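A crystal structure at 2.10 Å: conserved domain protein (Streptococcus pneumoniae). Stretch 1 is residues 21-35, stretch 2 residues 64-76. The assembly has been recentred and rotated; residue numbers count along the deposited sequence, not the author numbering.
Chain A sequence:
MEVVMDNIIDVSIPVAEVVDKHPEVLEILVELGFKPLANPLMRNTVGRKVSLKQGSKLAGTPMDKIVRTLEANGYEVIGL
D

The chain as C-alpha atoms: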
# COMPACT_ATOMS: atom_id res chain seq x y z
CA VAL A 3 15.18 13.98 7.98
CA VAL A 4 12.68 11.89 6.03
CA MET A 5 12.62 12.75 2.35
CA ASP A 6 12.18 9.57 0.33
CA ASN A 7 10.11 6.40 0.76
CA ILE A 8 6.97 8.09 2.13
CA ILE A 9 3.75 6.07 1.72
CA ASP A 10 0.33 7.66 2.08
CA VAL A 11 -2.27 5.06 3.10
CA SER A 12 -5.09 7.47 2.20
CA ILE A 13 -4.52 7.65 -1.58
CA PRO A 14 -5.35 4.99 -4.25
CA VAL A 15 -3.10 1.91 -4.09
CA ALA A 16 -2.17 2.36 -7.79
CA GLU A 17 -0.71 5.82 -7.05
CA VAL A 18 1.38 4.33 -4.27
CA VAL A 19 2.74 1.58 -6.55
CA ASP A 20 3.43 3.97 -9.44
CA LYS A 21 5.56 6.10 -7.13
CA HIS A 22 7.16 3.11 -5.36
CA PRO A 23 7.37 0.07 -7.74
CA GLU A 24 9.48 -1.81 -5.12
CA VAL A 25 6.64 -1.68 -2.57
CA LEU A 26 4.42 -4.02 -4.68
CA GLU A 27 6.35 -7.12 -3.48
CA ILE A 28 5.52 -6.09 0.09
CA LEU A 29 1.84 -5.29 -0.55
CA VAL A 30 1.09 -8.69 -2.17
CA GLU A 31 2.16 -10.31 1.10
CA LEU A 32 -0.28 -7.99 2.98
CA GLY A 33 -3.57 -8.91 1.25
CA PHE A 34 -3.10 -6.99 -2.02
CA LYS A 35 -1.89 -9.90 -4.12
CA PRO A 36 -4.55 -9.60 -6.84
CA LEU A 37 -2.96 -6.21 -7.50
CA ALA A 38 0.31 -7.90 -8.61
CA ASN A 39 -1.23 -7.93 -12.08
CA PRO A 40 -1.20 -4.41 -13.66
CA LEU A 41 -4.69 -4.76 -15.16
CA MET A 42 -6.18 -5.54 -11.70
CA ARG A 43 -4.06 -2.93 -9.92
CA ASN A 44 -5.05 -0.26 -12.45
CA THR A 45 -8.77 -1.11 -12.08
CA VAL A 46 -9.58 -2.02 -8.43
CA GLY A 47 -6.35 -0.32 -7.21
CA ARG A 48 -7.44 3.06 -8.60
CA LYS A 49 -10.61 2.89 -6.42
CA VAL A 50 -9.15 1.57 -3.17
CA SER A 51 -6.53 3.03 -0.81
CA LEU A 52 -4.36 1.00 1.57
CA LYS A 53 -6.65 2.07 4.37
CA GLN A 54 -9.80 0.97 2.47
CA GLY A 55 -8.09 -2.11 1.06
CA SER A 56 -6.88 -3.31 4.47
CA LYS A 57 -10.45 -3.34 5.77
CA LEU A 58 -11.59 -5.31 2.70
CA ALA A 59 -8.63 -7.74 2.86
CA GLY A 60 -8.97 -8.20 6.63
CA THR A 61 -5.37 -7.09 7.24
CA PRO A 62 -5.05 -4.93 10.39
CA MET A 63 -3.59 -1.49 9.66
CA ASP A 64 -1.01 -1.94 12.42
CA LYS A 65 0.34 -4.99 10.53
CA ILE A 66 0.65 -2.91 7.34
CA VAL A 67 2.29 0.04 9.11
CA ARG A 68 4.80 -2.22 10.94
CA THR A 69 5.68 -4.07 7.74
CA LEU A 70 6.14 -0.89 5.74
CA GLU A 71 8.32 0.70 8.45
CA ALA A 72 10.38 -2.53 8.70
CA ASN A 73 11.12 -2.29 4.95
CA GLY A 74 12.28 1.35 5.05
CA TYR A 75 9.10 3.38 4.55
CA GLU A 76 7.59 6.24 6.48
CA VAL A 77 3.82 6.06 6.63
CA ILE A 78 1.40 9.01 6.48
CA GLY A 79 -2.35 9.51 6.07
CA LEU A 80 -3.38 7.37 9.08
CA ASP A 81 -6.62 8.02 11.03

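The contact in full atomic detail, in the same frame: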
# COMPACT_ATOMS: atom_id res chain seq x y z
N LYS A 21 4.48 5.34 -7.72
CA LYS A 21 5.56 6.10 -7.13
C LYS A 21 6.65 5.19 -6.56
O LYS A 21 7.83 5.50 -6.65
CB LYS A 21 5.02 7.04 -6.06
CG LYS A 21 6.08 7.93 -5.43
CD LYS A 21 5.44 9.07 -4.63
CE LYS A 21 6.28 10.35 -4.73
NZ LYS A 21 5.37 11.53 -4.75
N HIS A 22 6.24 4.05 -6.00
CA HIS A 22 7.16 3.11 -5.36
C HIS A 22 7.01 1.68 -5.92
O HIS A 22 6.43 0.83 -5.24
CB HIS A 22 6.90 3.07 -3.85
CG HIS A 22 7.00 4.40 -3.17
ND1 HIS A 22 5.89 5.10 -2.77
CD2 HIS A 22 8.07 5.14 -2.81
CE1 HIS A 22 6.27 6.23 -2.19
NE2 HIS A 22 7.59 6.27 -2.19
N PRO A 23 7.54 1.41 -7.14
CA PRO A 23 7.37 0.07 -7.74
C PRO A 23 7.85 -1.07 -6.83
O PRO A 23 7.24 -2.13 -6.80
CB PRO A 23 8.19 0.13 -9.03
CG PRO A 23 8.38 1.59 -9.34
CD PRO A 23 8.25 2.34 -8.03
N GLU A 24 8.91 -0.83 -6.07
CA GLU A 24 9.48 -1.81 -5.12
C GLU A 24 8.54 -2.20 -3.98
O GLU A 24 8.74 -3.24 -3.34
CB GLU A 24 10.78 -1.29 -4.48
CG GLU A 24 11.41 -0.03 -5.11
CD GLU A 24 10.66 1.28 -4.75
OE1 GLU A 24 10.53 2.12 -5.68
OE2 GLU A 24 10.23 1.45 -3.57
N VAL A 25 7.55 -1.37 -3.68
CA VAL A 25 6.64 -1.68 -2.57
C VAL A 25 5.61 -2.75 -2.94
O VAL A 25 5.01 -3.34 -2.06
CB VAL A 25 5.93 -0.40 -2.03
CG1 VAL A 25 4.70 -0.06 -2.85
CG2 VAL A 25 5.56 -0.57 -0.54
N LEU A 26 5.42 -3.02 -4.24
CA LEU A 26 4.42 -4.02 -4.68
C LEU A 26 4.68 -5.40 -4.07
O LEU A 26 3.75 -6.06 -3.60
CB LEU A 26 4.37 -4.10 -6.21
CG LEU A 26 3.32 -5.05 -6.82
CD1 LEU A 26 1.92 -4.69 -6.33
CD2 LEU A 26 3.40 -5.03 -8.34
N GLU A 27 5.94 -5.83 -4.06
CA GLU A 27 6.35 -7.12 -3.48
C GLU A 27 5.95 -7.25 -2.00
O GLU A 27 5.67 -8.35 -1.51
CB GLU A 27 7.86 -7.27 -3.62
CG GLU A 27 8.44 -8.56 -3.04
CD GLU A 27 9.96 -8.62 -3.14
OE1 GLU A 27 10.62 -7.58 -2.89
OE2 GLU A 27 10.49 -9.71 -3.44
N ILE A 28 5.93 -6.12 -1.30
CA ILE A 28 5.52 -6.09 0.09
C ILE A 28 4.00 -6.18 0.19
O ILE A 28 3.49 -6.97 0.96
CB ILE A 28 6.02 -4.81 0.80
CG1 ILE A 28 7.55 -4.80 0.83
CG2 ILE A 28 5.45 -4.76 2.21
CD1 ILE A 28 8.16 -3.45 1.10
N LEU A 29 3.31 -5.36 -0.60
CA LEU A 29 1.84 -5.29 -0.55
C LEU A 29 1.15 -6.62 -0.88
O LEU A 29 0.11 -6.92 -0.28
CB LEU A 29 1.32 -4.19 -1.48
CG LEU A 29 1.77 -2.75 -1.14
CD1 LEU A 29 1.08 -1.75 -2.09
CD2 LEU A 29 1.49 -2.39 0.31
N VAL A 30 1.71 -7.41 -1.80
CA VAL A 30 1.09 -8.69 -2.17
C VAL A 30 1.15 -9.71 -1.04
O VAL A 30 0.38 -10.67 -1.02
CB VAL A 30 1.68 -9.31 -3.49
CG1 VAL A 30 1.57 -8.33 -4.66
CG2 VAL A 30 3.13 -9.80 -3.29
N GLU A 31 2.08 -9.51 -0.11
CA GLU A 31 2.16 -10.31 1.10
C GLU A 31 1.26 -9.75 2.22
O GLU A 31 1.21 -10.33 3.30
CB GLU A 31 3.61 -10.41 1.59
CG GLU A 31 4.55 -11.12 0.62
CD GLU A 31 4.17 -12.59 0.39
OE1 GLU A 31 4.32 -13.10 -0.75
OE2 GLU A 31 3.70 -13.24 1.36
N LEU A 32 0.57 -8.64 1.97
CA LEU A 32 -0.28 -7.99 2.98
C LEU A 32 -1.77 -7.93 2.58
O LEU A 32 -2.53 -7.10 3.09
CB LEU A 32 0.23 -6.58 3.26
CG LEU A 32 1.60 -6.45 3.95
CD1 LEU A 32 2.06 -5.02 3.84
CD2 LEU A 32 1.54 -6.89 5.39
N GLY A 33 -2.17 -8.80 1.67
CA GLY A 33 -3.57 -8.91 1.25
C GLY A 33 -3.91 -8.20 -0.06
O GLY A 33 -5.08 -8.06 -0.40
N PHE A 34 -2.90 -7.75 -0.78
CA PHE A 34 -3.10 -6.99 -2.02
C PHE A 34 -2.58 -7.76 -3.22
O PHE A 34 -2.23 -7.17 -4.24
CB PHE A 34 -2.43 -5.61 -1.93
CG PHE A 34 -3.05 -4.73 -0.89
CD1 PHE A 34 -4.13 -3.92 -1.21
CD2 PHE A 34 -2.56 -4.71 0.41
CE1 PHE A 34 -4.71 -3.10 -0.25
CE2 PHE A 34 -3.15 -3.90 1.37
CZ PHE A 34 -4.23 -3.10 1.03
N LYS A 35 -2.57 -9.09 -3.12
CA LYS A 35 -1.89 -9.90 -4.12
C LYS A 35 -2.59 -9.96 -5.48
O LYS A 35 -1.91 -10.15 -6.50
CB LYS A 35 -1.53 -11.29 -3.55
CG LYS A 35 -2.51 -12.43 -3.77
CD LYS A 35 -1.93 -13.47 -4.73
CE LYS A 35 -0.72 -14.20 -4.12
NZ LYS A 35 -0.30 -15.37 -4.97
N ASP A 64 -2.27 -1.85 11.67
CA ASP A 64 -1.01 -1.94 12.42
C ASP A 64 -0.00 -2.91 11.76
O ASP A 64 1.18 -2.64 11.75
CB ASP A 64 -1.26 -2.35 13.88
CG ASP A 64 -2.09 -1.31 14.64
OD1 ASP A 64 -2.50 -1.58 15.81
OD2 ASP A 64 -2.35 -0.22 14.08
N LYS A 65 -0.49 -4.01 11.22
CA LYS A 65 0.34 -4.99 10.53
C LYS A 65 0.97 -4.35 9.28
O LYS A 65 2.16 -4.53 9.03
CB LYS A 65 -0.50 -6.22 10.17
CG LYS A 65 0.13 -7.23 9.21
CD LYS A 65 0.85 -8.35 9.92
CE LYS A 65 1.33 -9.41 8.95
NZ LYS A 65 2.47 -10.17 9.54
N ILE A 66 0.17 -3.60 8.53
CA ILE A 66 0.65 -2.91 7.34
C ILE A 66 1.66 -1.84 7.67
O ILE A 66 2.69 -1.75 7.01
CB ILE A 66 -0.53 -2.28 6.54
CG1 ILE A 66 -1.34 -3.40 5.89
CG2 ILE A 66 -0.00 -1.29 5.48
CD1 ILE A 66 -2.75 -3.05 5.59
N VAL A 67 1.38 -1.03 8.70
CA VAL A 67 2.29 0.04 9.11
C VAL A 67 3.63 -0.53 9.60
O VAL A 67 4.68 -0.09 9.17
CB VAL A 67 1.66 0.99 10.15
CG1 VAL A 67 2.67 2.02 10.65
CG2 VAL A 67 0.47 1.71 9.51
N ARG A 68 3.58 -1.56 10.44
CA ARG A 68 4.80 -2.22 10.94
C ARG A 68 5.65 -2.76 9.79
O ARG A 68 6.87 -2.60 9.76
CB ARG A 68 4.44 -3.42 11.81
CG ARG A 68 3.99 -3.10 13.20
CD ARG A 68 3.66 -4.41 13.95
NE ARG A 68 4.40 -4.31 15.18
CZ ARG A 68 5.36 -5.12 15.59
NH1 ARG A 68 5.68 -6.25 14.99
NH2 ARG A 68 5.93 -4.81 16.71
N THR A 69 4.99 -3.45 8.88
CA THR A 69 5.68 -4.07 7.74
C THR A 69 6.34 -3.02 6.85
O THR A 69 7.51 -3.16 6.48
CB THR A 69 4.70 -4.93 6.91
OG1 THR A 69 4.05 -5.87 7.77
CG2 THR A 69 5.44 -5.68 5.81
N LEU A 70 5.60 -1.96 6.55
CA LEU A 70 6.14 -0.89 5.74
C LEU A 70 7.32 -0.20 6.41
O LEU A 70 8.35 0.01 5.77
CB LEU A 70 5.05 0.12 5.37
CG LEU A 70 4.01 -0.36 4.34
CD1 LEU A 70 2.87 0.67 4.21
CD2 LEU A 70 4.65 -0.64 2.98
N GLU A 71 7.19 0.13 7.70
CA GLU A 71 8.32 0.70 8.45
C GLU A 71 9.53 -0.23 8.49
O GLU A 71 10.64 0.22 8.31
CB GLU A 71 7.89 1.10 9.85
CG GLU A 71 6.86 2.22 9.87
CD GLU A 71 6.53 2.71 11.27
OE1 GLU A 71 6.57 1.91 12.23
OE2 GLU A 71 6.19 3.90 11.40
N ALA A 72 9.30 -1.53 8.70
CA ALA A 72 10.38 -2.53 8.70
C ALA A 72 11.12 -2.67 7.36
O ALA A 72 12.20 -3.20 7.32
CB ALA A 72 9.83 -3.90 9.09
N ASN A 73 10.50 -2.24 6.27
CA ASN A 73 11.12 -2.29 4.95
C ASN A 73 11.59 -0.91 4.45
O ASN A 73 11.90 -0.73 3.28
CB ASN A 73 10.16 -2.95 3.96
CG ASN A 73 10.03 -4.45 4.19
OD1 ASN A 73 10.89 -5.23 3.75
ND2 ASN A 73 8.96 -4.86 4.87
N GLY A 74 11.64 0.07 5.35
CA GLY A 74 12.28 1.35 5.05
C GLY A 74 11.36 2.53 4.78
O GLY A 74 11.83 3.64 4.50
N TYR A 75 10.05 2.33 4.89
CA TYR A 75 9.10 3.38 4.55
C TYR A 75 8.63 4.15 5.76
O TYR A 75 8.58 3.63 6.86
CB TYR A 75 7.92 2.79 3.78
CG TYR A 75 8.33 2.15 2.48
CD1 TYR A 75 8.43 2.90 1.31
CD2 TYR A 75 8.63 0.79 2.41
CE1 TYR A 75 8.82 2.32 0.12
CE2 TYR A 75 9.03 0.20 1.23
CZ TYR A 75 9.12 0.97 0.08
OH TYR A 75 9.49 0.39 -1.10
N GLU A 76 8.29 5.41 5.53
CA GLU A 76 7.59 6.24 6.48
C GLU A 76 6.15 6.38 6.04
O GLU A 76 5.88 6.73 4.91
CB GLU A 76 8.25 7.62 6.52
CG GLU A 76 8.16 8.29 7.86
CD GLU A 76 8.99 7.56 8.92
OE1 GLU A 76 10.22 7.38 8.71
OE2 GLU A 76 8.40 7.15 9.93

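This is a mainly apolar contact between a short helical segment and a longer helix with the turn that follows it, closed at one end by a single hydrogen bond from a tyrosine.

The first stretch has a short helical segment around Leu-26 to Leu-29, and a type I turn runs from Leu-29 to Leu-32. The second stretch is already helical at Asp-64, then turns through Gly-74 to Tyr-75. The two run in opposite directions: Ile-28 CA lies 7.7 Å from Leu-70 CA, and Leu-32 CA lies 6.8 Å from Ile-66 CA.

Tyr-75 and Leu-32 give up the most surface. Tyr-75 points toward the first stretch, and its OH donates a hydrogen bond to Glu-24 OE2 at 2.8 Å. This gives the hydroxyl of a buried residue a polar partner. Val-25 CG2 sits over one face of the Tyr-75 ring, 4.2 Å from its centroid, in a CH-pi contact. The ring edge also faces the ring of His-22, with the planes nearly perpendicular at 84°. Ile-28 CD1 reaches Tyr-75 CE2 at 3.8 Å and Asn-73 CB at 3.5 Å.

In the middle, Leu-70 starts sideways, but its end comes nearer. Its CD2 packs against Val-25 CG2 at 3.6 Å and Ile-28 CG2 at 4.3 Å. Ile-28 CG2 also meets Thr-69 CG2 at 3.7 Å.

At the other end, Leu-32 CD1 lies 4.3 Å from Ile-66 CG1. Leu-32 CD2 is 3.6 Å from Thr-69 OG1, a van der Waals contact. That hydroxyl bonds back to its own helix, with Thr-69 OG1 2.6 Å from Lys-65 O. Phe-34 adds its ring edge, with Phe-34 CE2 4.3 Å from Ile-66 CD1.

Asn-73 ND2 donates to Thr-69 O at 2.8 Å, tying the turn to the helix.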